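Local coordinates for putative iron binding protein (Bordetella pertussis Tohama I, PDB 1Y9U) that binds ferric iron through tyrosine side chains and probably serves as the periplasmic solute-binding protein of an iron-uptake system, at residues 108-113 / 198-203; 120-125 / 233-238; 185-190 / 213-218; 269-272 / 277-280; 273-278 / 284-289. All blocks are in the same frame, centred on the assembly; numbering follows the deposited sequence. Where two conformers were deposited one is given.

Overall arrangement
Interactions 1, 2, 4 and 5 reach the same mixed sheet of this periplasmic binding protein; strand 100-112 belongs to interaction 1 and neighbours strands 237-245 (interaction 2) and 277-278 (interactions 4 and 5). Interactions 1 and 2 lie about 14 Å apart between centres. Interaction 3 joins helices 179-187 and 212-218 at the surface, its centre about 10 Å from that of interaction 1. Along the chain the segments of interaction 1 alternate with those of 2 and of 3, and interaction 3 falls between the two segments of interaction 2. Interactions 4 and 5 follow, centres about 6 Å apart, sharing Tyr277 and Pro278. Interaction 5 touches interaction 1 through Asn274, Tyr275 and His203, beside the iron-binding tyrosines.

Interaction 1 of 5, residues 108-113 / 198-203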
# COMPACT_ATOMS: atom_id res chain seq x y z
N VAL A 108 8.16 3.12 5.10
CA VAL A 108 9.31 2.86 5.94
C VAL A 108 10.33 3.99 5.85
O VAL A 108 10.12 4.99 5.18
CB VAL A 108 9.93 1.48 5.58
CG1 VAL A 108 8.87 0.36 5.67
CG2 VAL A 108 10.54 1.49 4.19
N LEU A 109 11.46 3.82 6.54
CA LEU A 109 12.55 4.77 6.53
C LEU A 109 13.68 4.20 5.69
O LEU A 109 14.20 3.13 5.98
CB LEU A 109 13.04 5.03 7.94
CG LEU A 109 13.90 6.28 8.13
CD1 LEU A 109 13.08 7.58 7.99
CD2 LEU A 109 14.63 6.25 9.46
N TYR A 110 14.03 4.89 4.61
CA TYR A 110 15.26 4.60 3.89
C TYR A 110 16.39 5.25 4.65
O TYR A 110 16.24 6.38 5.08
CB TYR A 110 15.24 5.19 2.50
CG TYR A 110 14.22 4.65 1.51
CD1 TYR A 110 13.24 3.71 1.85
CD2 TYR A 110 14.24 5.11 0.18
CE1 TYR A 110 12.31 3.28 0.91
CE2 TYR A 110 13.33 4.67 -0.75
CZ TYR A 110 12.38 3.73 -0.39
OH TYR A 110 11.43 3.37 -1.33
N VAL A 111 17.49 4.53 4.83
CA VAL A 111 18.60 4.98 5.67
C VAL A 111 19.91 4.74 4.94
O VAL A 111 20.11 3.65 4.40
CB VAL A 111 18.62 4.22 7.01
CG1 VAL A 111 19.77 4.67 7.88
CG2 VAL A 111 17.26 4.37 7.72
N GLU A 112 20.82 5.70 4.96
CA GLU A 112 22.15 5.50 4.41
C GLU A 112 22.71 4.20 4.98
O GLU A 112 22.59 3.95 6.18
CB GLU A 112 23.05 6.66 4.78
CG GLU A 112 24.28 6.82 3.89
CD GLU A 112 25.42 5.86 4.21
OE1 GLU A 112 25.54 5.42 5.37
OE2 GLU A 112 26.18 5.56 3.25
N LYS A 113 23.32 3.37 4.13
CA LYS A 113 23.57 1.99 4.49
C LYS A 113 24.41 1.77 5.75
O LYS A 113 24.26 0.75 6.41
CB LYS A 113 24.21 1.24 3.32
CG LYS A 113 25.62 1.73 2.99
CD LYS A 113 26.15 1.14 1.69
CE LYS A 113 27.54 1.64 1.34
NZ LYS A 113 28.58 1.08 2.27
N ALA A 198 8.43 0.55 1.14
CA ALA A 198 9.40 -0.53 1.14
C ALA A 198 9.50 -1.25 -0.19
O ALA A 198 10.56 -1.68 -0.61
CB ALA A 198 9.01 -1.52 2.21
N TYR A 199 8.36 -1.60 -0.86
CA TYR A 199 8.39 -2.26 -2.30
C TYR A 199 9.34 -1.55 -3.31
O TYR A 199 9.95 -2.19 -4.20
CB TYR A 199 6.96 -2.50 -3.00
CG TYR A 199 6.14 -1.22 -3.36
CD1 TYR A 199 6.45 -0.53 -4.50
CD2 TYR A 199 5.09 -0.76 -2.59
CE1 TYR A 199 5.76 0.60 -4.87
CE2 TYR A 199 4.41 0.44 -2.98
CZ TYR A 199 4.76 1.04 -4.11
OH TYR A 199 4.04 2.19 -4.39
N TYR A 200 9.49 -0.24 -3.21
CA TYR A 200 10.42 0.36 -4.16
C TYR A 200 11.86 -0.11 -3.92
O TYR A 200 12.66 -0.18 -4.85
CB TYR A 200 10.41 1.87 -4.11
CG TYR A 200 9.12 2.49 -4.56
CD1 TYR A 200 8.31 3.20 -3.67
CD2 TYR A 200 8.69 2.38 -5.87
CE1 TYR A 200 7.14 3.78 -4.08
CE2 TYR A 200 7.52 2.97 -6.28
CZ TYR A 200 6.76 3.67 -5.38
OH TYR A 200 5.58 4.24 -5.81
N VAL A 201 12.19 -0.45 -2.67
CA VAL A 201 13.50 -0.99 -2.33
C VAL A 201 13.58 -2.43 -2.86
O VAL A 201 14.64 -2.85 -3.31
CB VAL A 201 13.77 -0.92 -0.82
CG1 VAL A 201 15.19 -1.42 -0.51
CG2 VAL A 201 13.55 0.49 -0.30
N GLY A 202 12.48 -3.18 -2.84
CA GLY A 202 12.40 -4.46 -3.54
C GLY A 202 12.76 -4.30 -5.01
O GLY A 202 13.57 -5.07 -5.54
N HIS A 203 12.22 -3.29 -5.69
CA HIS A 203 12.56 -3.03 -7.08
C HIS A 203 14.01 -2.67 -7.25
O HIS A 203 14.70 -3.24 -8.08
CB HIS A 203 11.68 -1.92 -7.64
CG HIS A 203 10.27 -2.35 -7.92
ND1 HIS A 203 9.93 -3.14 -9.00
CD2 HIS A 203 9.11 -2.12 -7.26
CE1 HIS A 203 8.64 -3.37 -8.99
NE2 HIS A 203 8.12 -2.77 -7.94
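Tyr110, on the strand 108-112, reaches with its ring to Val201 and Tyr200 on helix 198-206, a strand-on-helix packing in a periplasmic binding protein of the solute-binding protein 1 family. The two segment axes come within 9.6 Å and run at 45° to each other. The apolar part has two patches. In the first, one methyl, Val201 CG2, lies 3.3 Å from Tyr110 CE1 and almost as close to CZ, approaching the ring obliquely while the two side chains run past each other in opposite directions. In the second, both methyls of Val108 bear on the small Ala198 from the same side: CG1 and CG2 are each 3.9 Å from Ala198 CB, and CG2 also lies against the backbone N of Ala198. The polar part belongs to the Tyr110 hydroxyl, which is hydrogen-bonded to Asn197 O, the residue before Ala198, so this buried oxygen has a partner, which fixes the far end of the ring. Tyr143, Tyr199 and Tyr200 have all been seen to bind ferric iron; the contact thus packs the helix that carries two of these ligands on the sheet, although no iron is bound to this chain in the model. In Tyr200, CG lies beside the backbone N and opposite the carbonyl carbon (chi1 -66°), which leads the ring off from the strand, and its hydroxyl is hydrogen-bonded to that of Tyr143. Tyr200 is touched at its root: Tyr110 OH lies 3.3 Å from Tyr200 CB, near the plane of the Tyr200 ring.

Interaction 2 of 5, residues 120-125 / 233-238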
# COMPACT_ATOMS: atom_id res chain seq x y z
N PHE A 120 13.29 2.82 14.77
CA PHE A 120 12.76 4.19 14.62
C PHE A 120 11.29 4.20 14.95
O PHE A 120 10.58 3.24 14.65
CB PHE A 120 12.92 4.62 13.15
CG PHE A 120 13.11 6.12 12.93
CD1 PHE A 120 14.29 6.73 13.25
CD2 PHE A 120 12.14 6.88 12.28
CE1 PHE A 120 14.50 8.05 12.98
CE2 PHE A 120 12.37 8.22 12.02
CZ PHE A 120 13.55 8.80 12.35
N ARG A 121 10.85 5.29 15.58
CA ARG A 121 9.43 5.59 15.70
C ARG A 121 9.11 6.71 14.73
O ARG A 121 9.93 7.58 14.50
CB ARG A 121 9.07 6.03 17.12
CG ARG A 121 9.03 4.87 18.09
CD ARG A 121 10.43 4.43 18.56
NE ARG A 121 10.56 2.98 18.59
CZ ARG A 121 11.70 2.31 18.43
NH1 ARG A 121 12.83 2.96 18.23
NH2 ARG A 121 11.69 0.99 18.51
N TYR A 122 7.92 6.70 14.12
CA TYR A 122 7.62 7.76 13.15
C TYR A 122 7.86 9.15 13.72
O TYR A 122 8.40 10.01 13.07
CB TYR A 122 6.20 7.66 12.60
CG TYR A 122 6.00 6.46 11.70
CD1 TYR A 122 5.29 5.34 12.13
CD2 TYR A 122 6.51 6.47 10.42
CE1 TYR A 122 5.12 4.23 11.31
CE2 TYR A 122 6.35 5.38 9.58
CZ TYR A 122 5.67 4.25 10.03
OH TYR A 122 5.48 3.16 9.21
N GLY A 123 7.49 9.33 14.98
CA GLY A 123 7.69 10.60 15.66
C GLY A 123 9.13 11.09 15.65
O GLY A 123 9.37 12.29 15.72
N ASP A 124 10.10 10.17 15.61
CA ASP A 124 11.51 10.55 15.64
C ASP A 124 11.93 11.41 14.46
O ASP A 124 12.95 12.08 14.52
CB ASP A 124 12.42 9.30 15.70
CG ASP A 124 12.17 8.44 16.92
OD1 ASP A 124 11.62 8.94 17.94
OD2 ASP A 124 12.50 7.24 16.92
N LEU A 125 11.17 11.37 13.36
CA LEU A 125 11.56 12.11 12.17
C LEU A 125 11.54 13.63 12.40
O LEU A 125 12.18 14.39 11.68
CB LEU A 125 10.65 11.72 11.01
CG LEU A 125 11.15 12.08 9.61
CD1 LEU A 125 12.44 11.35 9.25
CD2 LEU A 125 10.06 11.78 8.60
N GLY A 233 4.07 -1.30 19.32
CA GLY A 233 3.60 -0.53 18.17
C GLY A 233 3.95 -1.17 16.85
O GLY A 233 4.84 -2.03 16.78
N GLY A 234 3.26 -0.73 15.80
CA GLY A 234 3.41 -1.32 14.49
C GLY A 234 3.71 -0.32 13.39
O GLY A 234 3.57 0.89 13.56
N THR A 235 4.09 -0.86 12.25
CA THR A 235 4.44 -0.10 11.05
C THR A 235 3.20 0.24 10.25
O THR A 235 2.29 -0.58 10.13
CB THR A 235 5.41 -0.94 10.21
OG1 THR A 235 6.63 -1.15 10.94
CG2 THR A 235 5.77 -0.25 8.89
N HIS A 236 3.16 1.45 9.71
CA HIS A 236 2.09 1.91 8.87
C HIS A 236 2.06 1.15 7.55
O HIS A 236 3.06 1.07 6.85
CB HIS A 236 2.26 3.39 8.55
CG HIS A 236 1.21 3.92 7.62
ND1 HIS A 236 1.41 4.20 6.28
CD2 HIS A 236 -0.09 4.17 7.87
CE1 HIS A 236 0.26 4.63 5.76
NE2 HIS A 236 -0.66 4.61 6.70
N VAL A 237 0.88 0.64 7.21
CA VAL A 237 0.65 0.03 5.92
C VAL A 237 -0.59 0.60 5.24
O VAL A 237 -1.62 0.88 5.87
CB VAL A 237 0.54 -1.52 5.97
CG1 VAL A 237 1.75 -2.13 6.66
CG2 VAL A 237 -0.78 -2.00 6.61
N ASN A 238 -0.47 0.85 3.94
CA ASN A 238 -1.67 0.92 3.10
C ASN A 238 -1.78 -0.46 2.41
O ASN A 238 -1.00 -1.38 2.69
CB ASN A 238 -1.68 2.12 2.11
CG ASN A 238 -3.11 2.62 1.77
OD1 ASN A 238 -4.06 1.87 1.75
ND2 ASN A 238 -3.24 3.96 1.57
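Tyr122 spans the contact, a tyrosine of the 3-10 segment 122-125 bonded to the backbone leading toward strand 237-245, beside the mixed sheet of this periplasmic-binding-protein fold. The tight part is the hydroxyl end. Tyr122 OH takes a hydrogen bond from His236 N at 2.9 Å, with an N-H...O angle of 149°, so the bond is somewhat bent; the N-H comes in at the ring edge, near its plane. The same oxygen is hydrogen-bonded to Arg107 O, and with two backbone partners this buried hydroxyl ties the loop to Arg107 of strand 100-112 and to His236. Carbon atoms close round it: His236 CB lies 3.3 Å and Thr235 CG2 3.4 Å from Tyr122 OH. The side chains of Tyr122 and His236 cross at about a right angle, and His236 CG, anti to its backbone N (chi1 177°), carries the imidazole off toward helix 142-155, where it packs on Leu147 and Ala150. Thr235 turns its own hydroxyl to Pro225 O and leaves its methyl to the tyrosine. The loose side lies toward the glycines that precede Thr235, where Tyr122 CE1 comes only within 4.3 Å of Gly234 O. Within the turn itself, Asp124 OD2 accepts a hydrogen bond from Arg121 N at 2.9 Å, holding together the residues on either side of Tyr122. That N-H reaches the oxygen from above the carboxylate plane, 58° out of it.

Interaction 3 of 5, residues 185-190 / 213-218; sequences DILGGI and ARKWGD
With Leu187 CG anti to the backbone N (chi1 173°), the leucine is sent across to helix 212-218, while the extended Lys215 passes its tip and Trp216 swings beside its own backbone N (chi1 -62°) to close the group. This is helix-to-helix packing at the surface of the periplasmic-binding-protein fold, about 23 Å from the centre of the chain. One methyl does the touching: Leu187 CD2 sits 3.7 Å from Lys215 CG and at the same distance from Trp216 CD1. The leucine side chain crosses those of Lys215 and Trp216 at about right angles; CD2 comes to the indole obliquely. Because the stem of Lys215 is extended, its ammonium end runs beyond the leucine. Trp216 also packs on Arg180, Ala183 and Arg184, one and two turns up the same helix as Leu187. That helix stops right after Leu187: Gly189, with positive phi, completes a Schellman motif. Within helix 212-218 a salt bridge spans one turn, Arg214 NE to Asp218 OD1 at 2.8 Å, and the carboxylate oxygen is met on the syn side but 31° out of the carboxylate plane.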
# COMPACT_ATOMS: atom_id res chain seq x y z
N ASP A 185 18.90 10.55 -3.39
CA ASP A 185 19.45 11.69 -2.67
C ASP A 185 20.22 11.28 -1.42
O ASP A 185 21.12 11.98 -0.99
CB ASP A 185 18.34 12.68 -2.35
CG ASP A 185 17.84 13.41 -3.59
OD1 ASP A 185 18.52 13.36 -4.67
OD2 ASP A 185 16.80 14.09 -3.53
N ILE A 186 19.92 10.12 -0.86
CA ILE A 186 20.79 9.56 0.17
C ILE A 186 22.14 9.17 -0.44
O ILE A 186 23.21 9.50 0.13
CB ILE A 186 20.11 8.37 0.89
CG1 ILE A 186 18.94 8.87 1.74
CG2 ILE A 186 21.13 7.64 1.77
CD1 ILE A 186 18.00 7.78 2.25
N LEU A 187 22.11 8.53 -1.60
CA LEU A 187 23.34 8.22 -2.33
C LEU A 187 24.14 9.49 -2.60
O LEU A 187 25.38 9.50 -2.45
CB LEU A 187 23.02 7.49 -3.63
CG LEU A 187 24.21 7.27 -4.57
CD1 LEU A 187 25.34 6.53 -3.87
CD2 LEU A 187 23.74 6.53 -5.82
N GLY A 188 23.44 10.54 -2.99
CA GLY A 188 24.07 11.80 -3.34
C GLY A 188 24.51 12.61 -2.13
O GLY A 188 25.13 13.66 -2.32
N GLY A 189 24.23 12.15 -0.91
CA GLY A 189 24.68 12.84 0.29
C GLY A 189 23.84 14.02 0.71
O GLY A 189 24.25 14.71 1.65
N ILE A 190 22.74 14.28 0.01
CA ILE A 190 21.79 15.37 0.29
C ILE A 190 21.02 15.13 1.59
O ILE A 190 20.76 16.07 2.35
CB ILE A 190 20.80 15.49 -0.92
CG1 ILE A 190 21.56 16.04 -2.14
CG2 ILE A 190 19.56 16.32 -0.60
CD1 ILE A 190 20.78 15.95 -3.40
N ALA A 213 19.19 2.15 -10.87
CA ALA A 213 18.30 1.61 -9.86
C ALA A 213 19.06 0.79 -8.81
O ALA A 213 18.87 1.01 -7.61
CB ALA A 213 17.20 0.76 -10.48
N ARG A 214 19.95 -0.10 -9.24
CA ARG A 214 20.71 -0.92 -8.31
C ARG A 214 21.71 -0.07 -7.52
O ARG A 214 21.99 -0.37 -6.36
CB ARG A 214 21.38 -2.09 -9.02
CG ARG A 214 22.18 -3.01 -8.14
CD ARG A 214 21.40 -3.58 -6.96
NE ARG A 214 22.21 -4.56 -6.23
CZ ARG A 214 22.28 -5.85 -6.50
NH1 ARG A 214 21.56 -6.39 -7.46
NH2 ARG A 214 23.10 -6.59 -5.77
N LYS A 215 22.27 0.97 -8.14
CA LYS A 215 23.17 1.85 -7.41
C LYS A 215 22.45 2.55 -6.26
O LYS A 215 22.97 2.65 -5.15
CB LYS A 215 23.79 2.87 -8.39
CG LYS A 215 24.90 3.68 -7.83
CD LYS A 215 25.49 4.55 -8.94
CE LYS A 215 26.77 5.21 -8.52
NZ LYS A 215 27.39 5.87 -9.72
N TRP A 216 21.23 2.99 -6.53
CA TRP A 216 20.43 3.64 -5.49
C TRP A 216 20.06 2.62 -4.40
O TRP A 216 20.10 2.91 -3.22
CB TRP A 216 19.16 4.25 -6.07
CG TRP A 216 19.36 5.33 -7.09
CD1 TRP A 216 20.55 5.76 -7.62
CD2 TRP A 216 18.34 6.10 -7.71
NE1 TRP A 216 20.32 6.76 -8.54
CE2 TRP A 216 18.97 6.97 -8.63
CE3 TRP A 216 16.94 6.12 -7.61
CZ2 TRP A 216 18.26 7.87 -9.42
CZ3 TRP A 216 16.23 7.01 -8.38
CH2 TRP A 216 16.91 7.90 -9.28
N GLY A 217 19.68 1.41 -4.81
CA GLY A 217 19.31 0.39 -3.85
C GLY A 217 20.48 -0.00 -2.95
O GLY A 217 20.34 -0.19 -1.74
N ASP A 218 21.68 -0.10 -3.54
CA ASP A 218 22.85 -0.50 -2.78
C ASP A 218 23.23 0.56 -1.74
O ASP A 218 23.91 0.24 -0.76
CB ASP A 218 24.06 -0.75 -3.68
CG ASP A 218 24.06 -2.09 -4.34
OD1 ASP A 218 23.13 -2.91 -4.18
OD2 ASP A 218 25.03 -2.41 -5.07

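Interaction 4 of 5, residues 269-272 / 277-280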
# COMPACT_ATOMS: atom_id res chain seq x y z
N LEU A 269 2.79 -15.29 -5.64
CA LEU A 269 2.99 -14.59 -6.93
C LEU A 269 2.52 -13.13 -6.86
O LEU A 269 3.17 -12.24 -7.42
CB LEU A 269 2.24 -15.32 -8.05
CG LEU A 269 2.68 -16.75 -8.36
CD1 LEU A 269 1.70 -17.42 -9.34
CD2 LEU A 269 4.11 -16.76 -8.90
N TYR A 270 1.39 -12.89 -6.20
CA TYR A 270 0.72 -11.59 -6.13
C TYR A 270 1.64 -10.55 -5.49
O TYR A 270 1.79 -9.44 -6.01
CB TYR A 270 -0.61 -11.70 -5.35
CG TYR A 270 -1.43 -10.43 -5.35
CD1 TYR A 270 -2.47 -10.25 -6.26
CD2 TYR A 270 -1.20 -9.43 -4.42
CE1 TYR A 270 -3.21 -9.09 -6.27
CE2 TYR A 270 -1.93 -8.25 -4.45
CZ TYR A 270 -2.93 -8.08 -5.37
OH TYR A 270 -3.69 -6.93 -5.40
N ALA A 271 2.24 -10.92 -4.37
CA ALA A 271 3.08 -9.99 -3.62
C ALA A 271 4.41 -9.82 -4.31
O ALA A 271 4.90 -8.69 -4.42
CB ALA A 271 3.28 -10.46 -2.19
N GLN A 272 4.99 -10.90 -4.82
CA GLN A 272 6.28 -10.83 -5.52
C GLN A 272 6.20 -9.87 -6.71
O GLN A 272 7.18 -9.15 -6.99
CB GLN A 272 6.74 -12.23 -5.96
CG GLN A 272 8.09 -12.31 -6.75
CD GLN A 272 9.34 -12.45 -5.86
OE1 GLN A 272 10.43 -11.97 -6.23
NE2 GLN A 272 9.20 -13.12 -4.72
N TYR A 277 4.13 -6.92 0.39
CA TYR A 277 4.10 -7.92 1.45
C TYR A 277 2.76 -8.63 1.38
O TYR A 277 1.73 -7.98 1.35
CB TYR A 277 4.33 -7.23 2.81
CG TYR A 277 4.88 -8.15 3.89
CD1 TYR A 277 6.25 -8.18 4.19
CD2 TYR A 277 4.05 -9.00 4.61
CE1 TYR A 277 6.75 -9.00 5.17
CE2 TYR A 277 4.56 -9.85 5.58
CZ TYR A 277 5.90 -9.83 5.86
OH TYR A 277 6.41 -10.68 6.83
N PRO A 278 2.75 -9.96 1.37
CA PRO A 278 1.47 -10.67 1.28
C PRO A 278 0.62 -10.48 2.53
O PRO A 278 1.14 -10.36 3.62
CB PRO A 278 1.88 -12.13 1.12
CG PRO A 278 3.31 -12.21 1.36
CD PRO A 278 3.90 -10.86 1.46
N VAL A 279 -0.69 -10.48 2.35
CA VAL A 279 -1.58 -10.43 3.52
C VAL A 279 -1.63 -11.77 4.28
O VAL A 279 -1.81 -11.79 5.48
CB VAL A 279 -3.02 -9.97 3.12
CG1 VAL A 279 -3.76 -11.02 2.28
CG2 VAL A 279 -3.83 -9.61 4.34
N ARG A 280 -1.51 -12.87 3.55
CA ARG A 280 -1.64 -14.20 4.14
C ARG A 280 -0.36 -14.56 4.88
O ARG A 280 0.73 -14.44 4.34
CB ARG A 280 -1.88 -15.22 3.03
CG ARG A 280 -2.06 -16.65 3.48
CD ARG A 280 -1.97 -17.62 2.35
NE ARG A 280 -2.21 -19.01 2.78
CZ ARG A 280 -3.38 -19.62 2.79
NH1 ARG A 280 -4.45 -19.02 2.34
NH2 ARG A 280 -3.47 -20.86 3.26
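Ala271 has the most surface buried here, and its methyl group is the whole share of segment 269-272 in the contact. Ala271 CB points at the strand 277-278 and rests 3.6 Å from Pro278 N and 3.7 Å from Pro278 CD. The methyl sits over one face of the pyrrolidine ring, with Pro278 CB and Pro278 CG each 4.0 Å from Ala271 CB, so contact is spread over the ring. Having no amide hydrogen, the proline nitrogen lets a methyl come up against it without burying a donor. Tyr277 takes the smallest part: its carbonyl carbon, Tyr277 C, is 4.0 Å from Ala271 CB, while its side chain sets off away from the helix. The CA atoms of Ala271 and Pro278 stand 5.2 Å apart, a close approach that suits the small side chain of alanine. This is the chain doubling back on itself, helix to short strand, after a tight turn between them. Helix 264-273 is packed here on the strand that follows it, and Tyr277 is bonded through its backbone to Leu104 of strand 100-112, making 277-278 an edge of the mixed sheet. From the same helix Tyr270 packs on Leu102 and Ser103, and Gln267 covers Pro278 and Val279.

Interaction 5 of 5, residues 273-278 / 284-289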
# COMPACT_ATOMS: atom_id res chain seq x y z
N ALA A 273 5.05 -9.80 -7.39
CA ALA A 273 4.95 -9.04 -8.62
C ALA A 273 5.34 -7.57 -8.46
O ALA A 273 5.99 -7.05 -9.35
CB ALA A 273 3.57 -9.14 -9.21
N ASN A 274 4.91 -6.90 -7.37
CA ASN A 274 5.31 -5.50 -7.13
C ASN A 274 6.15 -5.40 -5.85
O ASN A 274 6.25 -4.33 -5.30
CB ASN A 274 4.11 -4.52 -7.03
CG ASN A 274 4.52 -3.04 -7.00
OD1 ASN A 274 5.38 -2.62 -7.76
ND2 ASN A 274 3.91 -2.25 -6.09
N TYR A 275 6.74 -6.51 -5.40
CA TYR A 275 7.59 -6.58 -4.21
C TYR A 275 6.89 -6.09 -2.95
O TYR A 275 7.51 -5.51 -2.08
CB TYR A 275 8.91 -5.83 -4.43
CG TYR A 275 9.74 -6.47 -5.51
CD1 TYR A 275 9.96 -5.84 -6.73
CD2 TYR A 275 10.31 -7.72 -5.32
CE1 TYR A 275 10.73 -6.44 -7.71
CE2 TYR A 275 11.04 -8.32 -6.29
CZ TYR A 275 11.27 -7.68 -7.47
OH TYR A 275 12.03 -8.32 -8.42
N GLU A 276 5.59 -6.31 -2.89
CA GLU A 276 4.77 -5.98 -1.75
C GLU A 276 4.80 -7.13 -0.75
O GLU A 276 5.48 -8.15 -0.96
CB GLU A 276 3.35 -5.65 -2.21
CG GLU A 276 3.29 -4.33 -2.97
CD GLU A 276 2.00 -4.10 -3.69
OE1 GLU A 276 1.16 -5.03 -3.79
OE2 GLU A 276 1.86 -3.00 -4.25
N TYR A 277 4.13 -6.92 0.39
CA TYR A 277 4.10 -7.92 1.45
C TYR A 277 2.76 -8.63 1.38
O TYR A 277 1.73 -7.98 1.35
CB TYR A 277 4.33 -7.23 2.81
CG TYR A 277 4.88 -8.15 3.89
CD1 TYR A 277 6.25 -8.18 4.19
CD2 TYR A 277 4.05 -9.00 4.61
CE1 TYR A 277 6.75 -9.00 5.17
CE2 TYR A 277 4.56 -9.85 5.58
CZ TYR A 277 5.90 -9.83 5.86
OH TYR A 277 6.41 -10.68 6.83
N PRO A 278 2.75 -9.96 1.37
CA PRO A 278 1.47 -10.67 1.28
C PRO A 278 0.62 -10.48 2.53
O PRO A 278 1.14 -10.36 3.62
CB PRO A 278 1.88 -12.13 1.12
CG PRO A 278 3.31 -12.21 1.36
CD PRO A 278 3.90 -10.86 1.46
N LYS A 284 6.02 -17.30 1.31
CA LYS A 284 7.43 -17.05 0.98
C LYS A 284 7.56 -15.64 0.41
O LYS A 284 6.87 -15.26 -0.54
CB LYS A 284 7.94 -18.06 -0.04
CG LYS A 284 9.39 -17.85 -0.47
CD LYS A 284 10.38 -18.36 0.54
CE LYS A 284 11.80 -18.44 -0.07
NZ LYS A 284 12.71 -19.38 0.68
N LEU A 285 8.49 -14.89 1.00
CA LEU A 285 8.75 -13.53 0.58
C LEU A 285 9.88 -13.48 -0.44
O LEU A 285 10.80 -14.31 -0.42
CB LEU A 285 9.20 -12.70 1.78
CG LEU A 285 8.24 -12.65 2.99
CD1 LEU A 285 8.90 -11.91 4.15
CD2 LEU A 285 6.92 -12.01 2.65
N ASP A 286 9.83 -12.47 -1.29
CA ASP A 286 11.02 -12.10 -2.07
C ASP A 286 12.21 -11.93 -1.12
O ASP A 286 12.08 -11.38 -0.03
CB ASP A 286 10.79 -10.80 -2.81
CG ASP A 286 12.03 -10.33 -3.48
OD1 ASP A 286 12.42 -10.94 -4.50
OD2 ASP A 286 12.71 -9.39 -3.01
N ALA A 287 13.40 -12.33 -1.57
CA ALA A 287 14.57 -12.33 -0.71
C ALA A 287 14.93 -10.93 -0.18
O ALA A 287 15.33 -10.80 0.95
CB ALA A 287 15.77 -12.93 -1.44
N VAL A 288 14.85 -9.92 -1.04
CA VAL A 288 15.09 -8.55 -0.59
C VAL A 288 14.05 -8.15 0.47
O VAL A 288 14.40 -7.62 1.51
CB VAL A 288 15.09 -7.57 -1.77
CG1 VAL A 288 15.22 -6.14 -1.27
CG2 VAL A 288 16.24 -7.90 -2.74
N VAL A 289 12.78 -8.43 0.21
CA VAL A 289 11.74 -8.07 1.17
C VAL A 289 11.99 -8.77 2.53
O VAL A 289 11.88 -8.16 3.58
CB VAL A 289 10.35 -8.39 0.60
CG1 VAL A 289 9.26 -8.16 1.68
CG2 VAL A 289 10.07 -7.55 -0.64
O HOH W 1 13.07 -10.73 -7.36
O HOH W 2 7.26 -10.70 -1.55
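Leu285 is the knob of this contact, pushed into the hollow between Tyr277 and Pro278. Its CD2 lies over one face of the Tyr277 ring as a CH-pi contact, 4.0 Å from the centroid and 16° off the normal, and is also tight against the proline at 3.4 Å from Pro278 CD. The second methyl, Leu285 CD1, borders the ring near Tyr277 CE1 at 3.8 Å. Val289 fills the next hollow with its two methyls forked: CG1 touches Tyr277 CD1 at 3.9 Å, and CG2 rests 3.6 Å from Tyr275 O. A chi1 of -156° swings the Tyr277 ring across from its backbone nitrogen, to where Leu285 and Val289 reach it. Farther out, Tyr275 CE2 meets Asp286 OD1 at the ring edge, the two planes 68° apart, and one water joins Tyr275 OH to that same oxygen. Asp286 is the N-cap of helix 287-291, with weak bonds from Val288 N and Val289 N to its OD2, which also accepts a hydrogen bond from Asn206 ND2. A second water links Glu276 O to Asp286 N. The segment 273-278 thus runs from the Schellman end of helix 264-273 to the sheet edge beside strand 100-112, between helix 287-291 and helix 198-206, where Tyr275 meets His203 edge-to-face.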